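PDB 4YV9: transcriptional regulator from Streptococcus dysgalactiae, which probably binds short hydrophobic peptide (SHP) pheromones during quorum sensing and controls transcription of target genes through a helix-turn-helix DNA-binding domain. Local coordinates for residues W140-Y143 with E144-L148; L162-K165 with E166-S170; I33-F36 with E37-E40. All blocks are in the same frame, centred on the assembly; numbering follows the deposited sequence.

Interaction 1: W140-Y143 with E144-L148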
# COMPACT_ATOMS: atom_id res chain seq x y z
N TRP B 140 -5.73 12.76 10.14
CA TRP B 140 -4.35 12.36 10.25
C TRP B 140 -3.88 11.84 8.91
O TRP B 140 -4.51 10.97 8.31
CB TRP B 140 -4.21 11.30 11.33
CG TRP B 140 -4.29 11.82 12.72
CD1 TRP B 140 -5.28 12.56 13.27
CD2 TRP B 140 -3.32 11.61 13.76
NE1 TRP B 140 -5.00 12.83 14.59
CE2 TRP B 140 -3.79 12.25 14.91
CE3 TRP B 140 -2.10 10.94 13.81
CZ2 TRP B 140 -3.09 12.25 16.12
CZ3 TRP B 140 -1.40 10.92 15.01
CH2 TRP B 140 -1.90 11.58 16.15
N GLY B 141 -2.78 12.40 8.42
CA GLY B 141 -2.20 11.94 7.17
C GLY B 141 -0.87 11.29 7.49
O GLY B 141 -0.53 11.12 8.65
N TYR B 142 -0.14 10.91 6.44
CA TYR B 142 1.19 10.33 6.60
C TYR B 142 2.09 11.16 7.54
O TYR B 142 2.76 10.61 8.42
CB TYR B 142 1.84 10.22 5.22
CG TYR B 142 3.15 9.50 5.17
CD1 TYR B 142 3.21 8.12 5.26
CD2 TYR B 142 4.34 10.20 4.99
CE1 TYR B 142 4.44 7.44 5.21
CE2 TYR B 142 5.56 9.54 4.92
CZ TYR B 142 5.60 8.16 5.03
OH TYR B 142 6.81 7.50 4.96
N TYR B 143 2.08 12.48 7.36
CA TYR B 143 2.86 13.41 8.18
C TYR B 143 2.62 13.23 9.68
O TYR B 143 3.57 13.02 10.46
CB TYR B 143 2.52 14.86 7.78
CG TYR B 143 3.34 15.98 8.40
CD1 TYR B 143 4.71 16.07 8.18
CD2 TYR B 143 2.73 16.99 9.14
CE1 TYR B 143 5.45 17.12 8.69
CE2 TYR B 143 3.46 18.05 9.66
CZ TYR B 143 4.82 18.10 9.43
OH TYR B 143 5.58 19.14 9.92
N GLU B 144 1.36 13.32 10.09
CA GLU B 144 1.03 13.25 11.50
C GLU B 144 1.32 11.87 12.07
O GLU B 144 1.79 11.75 13.20
CB GLU B 144 -0.45 13.63 11.73
CG GLU B 144 -0.76 15.11 11.52
CD GLU B 144 -0.88 15.50 10.04
OE1 GLU B 144 -1.20 14.64 9.19
OE2 GLU B 144 -0.65 16.69 9.73
N ILE B 145 1.06 10.84 11.27
CA ILE B 145 1.29 9.46 11.69
C ILE B 145 2.79 9.21 11.90
O ILE B 145 3.19 8.61 12.89
CB ILE B 145 0.72 8.45 10.64
CG1 ILE B 145 -0.80 8.59 10.52
CG2 ILE B 145 1.08 7.01 11.02
CD1 ILE B 145 -1.35 7.90 9.25
N ILE B 146 3.61 9.67 10.97
CA ILE B 146 5.06 9.47 11.08
C ILE B 146 5.65 10.29 12.24
O ILE B 146 6.54 9.83 12.97
CB ILE B 146 5.76 9.82 9.76
CG1 ILE B 146 5.33 8.84 8.66
CG2 ILE B 146 7.30 9.82 9.93
CD1 ILE B 146 5.74 7.42 8.91
N LEU B 147 5.16 11.51 12.41
CA LEU B 147 5.59 12.32 13.55
C LEU B 147 5.30 11.59 14.86
O LEU B 147 6.19 11.43 15.70
CB LEU B 147 4.91 13.68 13.53
CG LEU B 147 5.48 14.69 12.53
CD1 LEU B 147 4.56 15.90 12.46
CD2 LEU B 147 6.91 15.10 12.94
N LEU B 148 4.06 11.14 15.03
CA LEU B 148 3.66 10.45 16.25
C LEU B 148 4.49 9.19 16.47
O LEU B 148 4.97 8.95 17.57
CB LEU B 148 2.17 10.07 16.22
CG LEU B 148 1.70 9.19 17.38
CD1 LEU B 148 1.70 9.99 18.65
CD2 LEU B 148 0.31 8.61 17.12

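Interaction 2: L162-K165 with E166-S170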
# COMPACT_ATOMS: atom_id res chain seq x y z
N LEU B 162 -4.27 8.78 24.16
CA LEU B 162 -5.31 9.68 23.66
C LEU B 162 -5.03 10.08 22.21
O LEU B 162 -5.95 10.21 21.41
CB LEU B 162 -5.43 10.92 24.55
CG LEU B 162 -6.01 10.66 25.94
CD1 LEU B 162 -6.16 11.95 26.73
CD2 LEU B 162 -7.35 9.92 25.82
N LEU B 163 -3.75 10.27 21.89
CA LEU B 163 -3.34 10.60 20.53
C LEU B 163 -3.60 9.43 19.60
O LEU B 163 -3.99 9.62 18.45
CB LEU B 163 -1.86 11.00 20.47
CG LEU B 163 -1.53 12.42 20.93
CD1 LEU B 163 -0.01 12.64 20.98
CD2 LEU B 163 -2.20 13.45 20.01
N THR B 164 -3.37 8.23 20.11
CA THR B 164 -3.59 7.03 19.32
C THR B 164 -5.08 6.89 18.97
O THR B 164 -5.42 6.58 17.83
CB THR B 164 -3.09 5.76 20.06
OG1 THR B 164 -1.70 5.91 20.36
CG2 THR B 164 -3.28 4.53 19.18
N LYS B 165 -5.95 7.13 19.96
CA LYS B 165 -7.40 7.12 19.75
C LYS B 165 -7.81 8.11 18.66
O LYS B 165 -8.64 7.79 17.81
CB LYS B 165 -8.17 7.44 21.04
CG LYS B 165 -8.28 6.29 22.03
CD LYS B 165 -9.17 6.64 23.23
CE LYS B 165 -10.62 6.79 22.82
NZ LYS B 165 -11.51 7.11 23.98
N GLU B 166 -7.24 9.31 18.71
CA GLU B 166 -7.51 10.31 17.68
C GLU B 166 -7.11 9.78 16.31
O GLU B 166 -7.89 9.86 15.36
CB GLU B 166 -6.78 11.61 17.99
CG GLU B 166 -7.38 12.39 19.14
CD GLU B 166 -8.89 12.50 19.03
OE1 GLU B 166 -9.38 13.11 18.06
OE2 GLU B 166 -9.58 11.96 19.92
N MSE B 167 -5.91 9.21 16.21
CA MSE B 167 -5.37 8.75 14.94
C MSE B 167 -6.17 7.61 14.31
O MSE B 167 -6.47 7.64 13.11
CB MSE B 167 -3.93 8.31 15.11
CG MSE B 167 -3.36 7.58 13.90
SE MSE B 167 -1.61 6.80 14.36
CE MSE B 167 -2.22 5.47 15.65
N VAL B 168 -6.54 6.61 15.12
CA VAL B 168 -7.27 5.46 14.59
C VAL B 168 -8.68 5.83 14.13
O VAL B 168 -9.26 5.14 13.27
CB VAL B 168 -7.38 4.32 15.62
CG1 VAL B 168 -6.05 3.70 15.84
CG2 VAL B 168 -7.95 4.81 16.93
N THR B 169 -9.24 6.90 14.67
CA THR B 169 -10.60 7.29 14.30
C THR B 169 -10.63 8.41 13.25
O THR B 169 -11.70 8.74 12.72
CB THR B 169 -11.41 7.73 15.55
OG1 THR B 169 -10.76 8.83 16.20
CG2 THR B 169 -11.52 6.57 16.54
N SER B 170 -9.47 8.95 12.91
CA SER B 170 -9.41 10.10 12.02
C SER B 170 -8.36 10.01 10.91
O SER B 170 -7.93 11.03 10.40
CB SER B 170 -9.13 11.37 12.83
OG SER B 170 -9.91 11.39 14.01
O HOH W 1 -8.28 11.08 22.32

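Interaction 3: I33-F36 with E37-E40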
# COMPACT_ATOMS: atom_id res chain seq x y z
N ILE B 33 -3.49 19.64 -26.47
CA ILE B 33 -2.82 18.45 -25.96
C ILE B 33 -1.41 18.32 -26.54
O ILE B 33 -0.45 18.09 -25.78
CB ILE B 33 -3.65 17.19 -26.27
CG1 ILE B 33 -4.98 17.27 -25.49
CG2 ILE B 33 -2.89 15.93 -25.87
CD1 ILE B 33 -5.95 16.13 -25.77
N SER B 34 -1.27 18.47 -27.85
CA SER B 34 0.05 18.44 -28.49
C SER B 34 0.96 19.52 -27.94
O SER B 34 2.14 19.26 -27.67
CB SER B 34 -0.06 18.62 -30.01
OG SER B 34 -0.50 17.42 -30.63
N ARG B 35 0.44 20.74 -27.81
CA ARG B 35 1.27 21.84 -27.34
C ARG B 35 1.72 21.55 -25.90
O ARG B 35 2.85 21.84 -25.54
CB ARG B 35 0.55 23.18 -27.46
CG ARG B 35 0.53 23.70 -28.91
CD ARG B 35 0.02 25.13 -29.06
NE ARG B 35 0.80 26.11 -28.31
CZ ARG B 35 1.74 26.92 -28.82
NH1 ARG B 35 2.05 26.88 -30.11
NH2 ARG B 35 2.37 27.77 -28.03
N PHE B 36 0.85 20.93 -25.12
CA PHE B 36 1.23 20.51 -23.77
C PHE B 36 2.31 19.44 -23.77
O PHE B 36 3.29 19.53 -23.01
CB PHE B 36 0.01 20.00 -22.98
CG PHE B 36 0.38 19.39 -21.66
CD1 PHE B 36 1.13 20.11 -20.74
CD2 PHE B 36 0.00 18.10 -21.35
CE1 PHE B 36 1.49 19.55 -19.52
CE2 PHE B 36 0.35 17.53 -20.14
CZ PHE B 36 1.09 18.25 -19.22
N GLU B 37 2.15 18.40 -24.59
CA GLU B 37 3.15 17.33 -24.62
C GLU B 37 4.51 17.85 -25.05
O GLU B 37 5.54 17.36 -24.59
CB GLU B 37 2.71 16.21 -25.55
CG GLU B 37 1.52 15.46 -25.04
CD GLU B 37 1.19 14.24 -25.87
OE1 GLU B 37 1.71 14.14 -27.00
OE2 GLU B 37 0.40 13.40 -25.40
N ARG B 38 4.51 18.85 -25.92
CA ARG B 38 5.75 19.44 -26.41
C ARG B 38 6.32 20.51 -25.48
O ARG B 38 7.44 20.99 -25.69
CB ARG B 38 5.53 20.03 -27.81
CG ARG B 38 5.28 18.97 -28.88
CD ARG B 38 5.54 19.53 -30.27
NE ARG B 38 4.57 20.54 -30.63
CZ ARG B 38 3.35 20.26 -31.09
NH1 ARG B 38 2.99 18.99 -31.24
NH2 ARG B 38 2.51 21.24 -31.40
N GLY B 39 5.57 20.88 -24.45
CA GLY B 39 6.03 21.88 -23.49
C GLY B 39 5.91 23.32 -23.97
O GLY B 39 6.50 24.22 -23.38
N GLU B 40 5.16 23.53 -25.05
CA GLU B 40 4.95 24.89 -25.56
C GLU B 40 3.88 25.61 -24.75
O GLU B 40 3.91 26.82 -24.60
CB GLU B 40 4.54 24.88 -27.04
CG GLU B 40 5.53 24.25 -27.99
CD GLU B 40 4.90 23.96 -29.34
OE1 GLU B 40 3.68 23.74 -29.39
OE2 GLU B 40 5.62 23.98 -30.36

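Interaction 1: W140-Y143 with E144-L148
Gly-141 and Glu-144 open helix 142-151 with the glutamate half of a capping box, in the helical C-terminal domain, which belongs to a TPR-related family. Gly-141 is the N-cap, and its N donates to OE1 of Glu-144 at 2.8 Å, three residues on. The Glu-144 chain bends at chi2 (79°), which folds the carboxylate back over the start of the helix. The acid is gripped beyond this bond too: OE2 is hydrogen-bonded to Tyr-133 and salt-bridged to Lys-16 of the second subunit.

The main chain then settles into regular helix. Ile-145 N donates to Gly-141 O, and the next two i to i+4 bonds follow in step, with Ile-146 N reaching Tyr-142 O at 2.8 Å.

Apolar contacts line the first turns of the helix. Both tyrosine rings receive a CH-pi contact four residues on. CG1 of Ile-146 stands over the centre of the Tyr-142 ring, 3.7 Å from the centroid. CD1 of Leu-147 lies over the Tyr-143 ring nearer its rim, 3.8 Å from that centroid, while the Tyr-143 hydroxyl bonds to Glu-105. The bound peptide packs on Tyr-142 and Ile-146. Trp-140 has CB of Glu-144 over one face of its indole, offset toward the rim. Farther along, Leu-148 crosses the indole at about a right angle, its CD2 3.6 Å from CZ3 of Trp-140.

Interaction 2: L162-K165 with E166-S170
Glu-166 turns back on Leu-162 and Leu-163 in the last turns of helix 157-169 of the C-terminal domain, consistent with a TPR-type helical repeat. Its CB sits 3.5 Å from Leu-163 O, and the chain continues along the preceding turn, where CG lies 3.5 Å from Leu-162 O. There it bends: chi2 of -47° curls the carboxylate toward the residue one turn earlier instead of letting it extend. At the tip a water donates one proton to OE2 of Glu-166 at 2.9 Å and the other to Leu-162 O at 2.6 Å. Leu-162 O also accepts the backbone N of Glu-166, so that carbonyl serves both helix and water, and the loop closes on itself.

The buried side of the helix is largely apolar. Thr-164 and the selenomethionine Met-167 lie side by side and point the same way, with CG2 of Thr-164 3.8 Å from CE of Met-167. The one hydroxyl here, Thr-164 OG1, is satisfied by a hydrogen bond to Leu-160 O within the helix. Met-167 and Val-168 both pack on Val-184 of helix 179-197.

Toward the C-terminal end the regular pattern loosens, and Thr-169 N makes a weak bond to Lys-165 O. Thr-169 OG1 lies 2.9 Å from Lys-165 O and 3.2 Å from Glu-166 O, one proton with two carbonyls to choose from. Ser-170 is clearer: its OG donates to Glu-166 O at 2.9 Å.

Interaction 3: I33-F36 with E37-E40
Glu-40 OE1 is shared by Arg-35, in the last turn of helix 30-37 of the helix-turn-helix domain, and Arg-38, just after it. From the sequence order this is probably the recognition helix. Neither grip is tight. NH1 of Arg-35 is 3.6 Å from OE1 of Glu-40, a long salt bridge in which the oxygen sits over one face of the guanidinium, so the pull is by charge and no N-H points at it. NH2 of Arg-38 makes a weak hydrogen-bonded salt bridge to OE1 of Glu-40 at 3.4 Å. The two guanidinium planes stand 86° apart, and Arg-35 gives its NE to Ser-41.

The backbone ends the helix with a Schellman motif. Glu-40 N donates to Arg-35 O at 2.9 Å, the six-to-one bond. Inside it, Gly-39 N donates to Phe-36 O at 3.0 Å, coming from well above the carbonyl plane. Gly-39 makes the reversal with a positive phi of 79°, a value that suits glycine.

Arg-38 folds back along the helix: bent at chi3 (-68°), it lays one face of its guanidinium over Ser-34 O, and its NH1 approaches CB of Ser-34. On the buried side, Phe-36 packs on Leu-9 and Leu-48, joining this helix to helices 6-15 and 45-54. Glu-37 runs alongside Ile-33 and makes a salt bridge to Arg-13, while Glu-37 N donates to Ile-33 O at 2.9 Å.

How the interactions relate
Interactions 1 and 2 belong to consecutive helices of the C-terminal domain and touch: Trp-140 N lies 2.8 Å from Ser-170 O, a probable hydrogen bond, and CD2 of Leu-148 packs on SE of Met-167. The start of one helix thus meets the end of the next. Interaction 1 is wholly buried and rich in aromatic contacts, with the second subunit and the bound peptide beside it; interaction 2 is half surface, its outer side bridged by a water, and its end held partly by hydroxyls on carbonyls. Interaction 3 stands apart in the helix-turn-helix domain, its centre about 37 Å from that of interaction 1, and pairs a buried helix face with exposed charges.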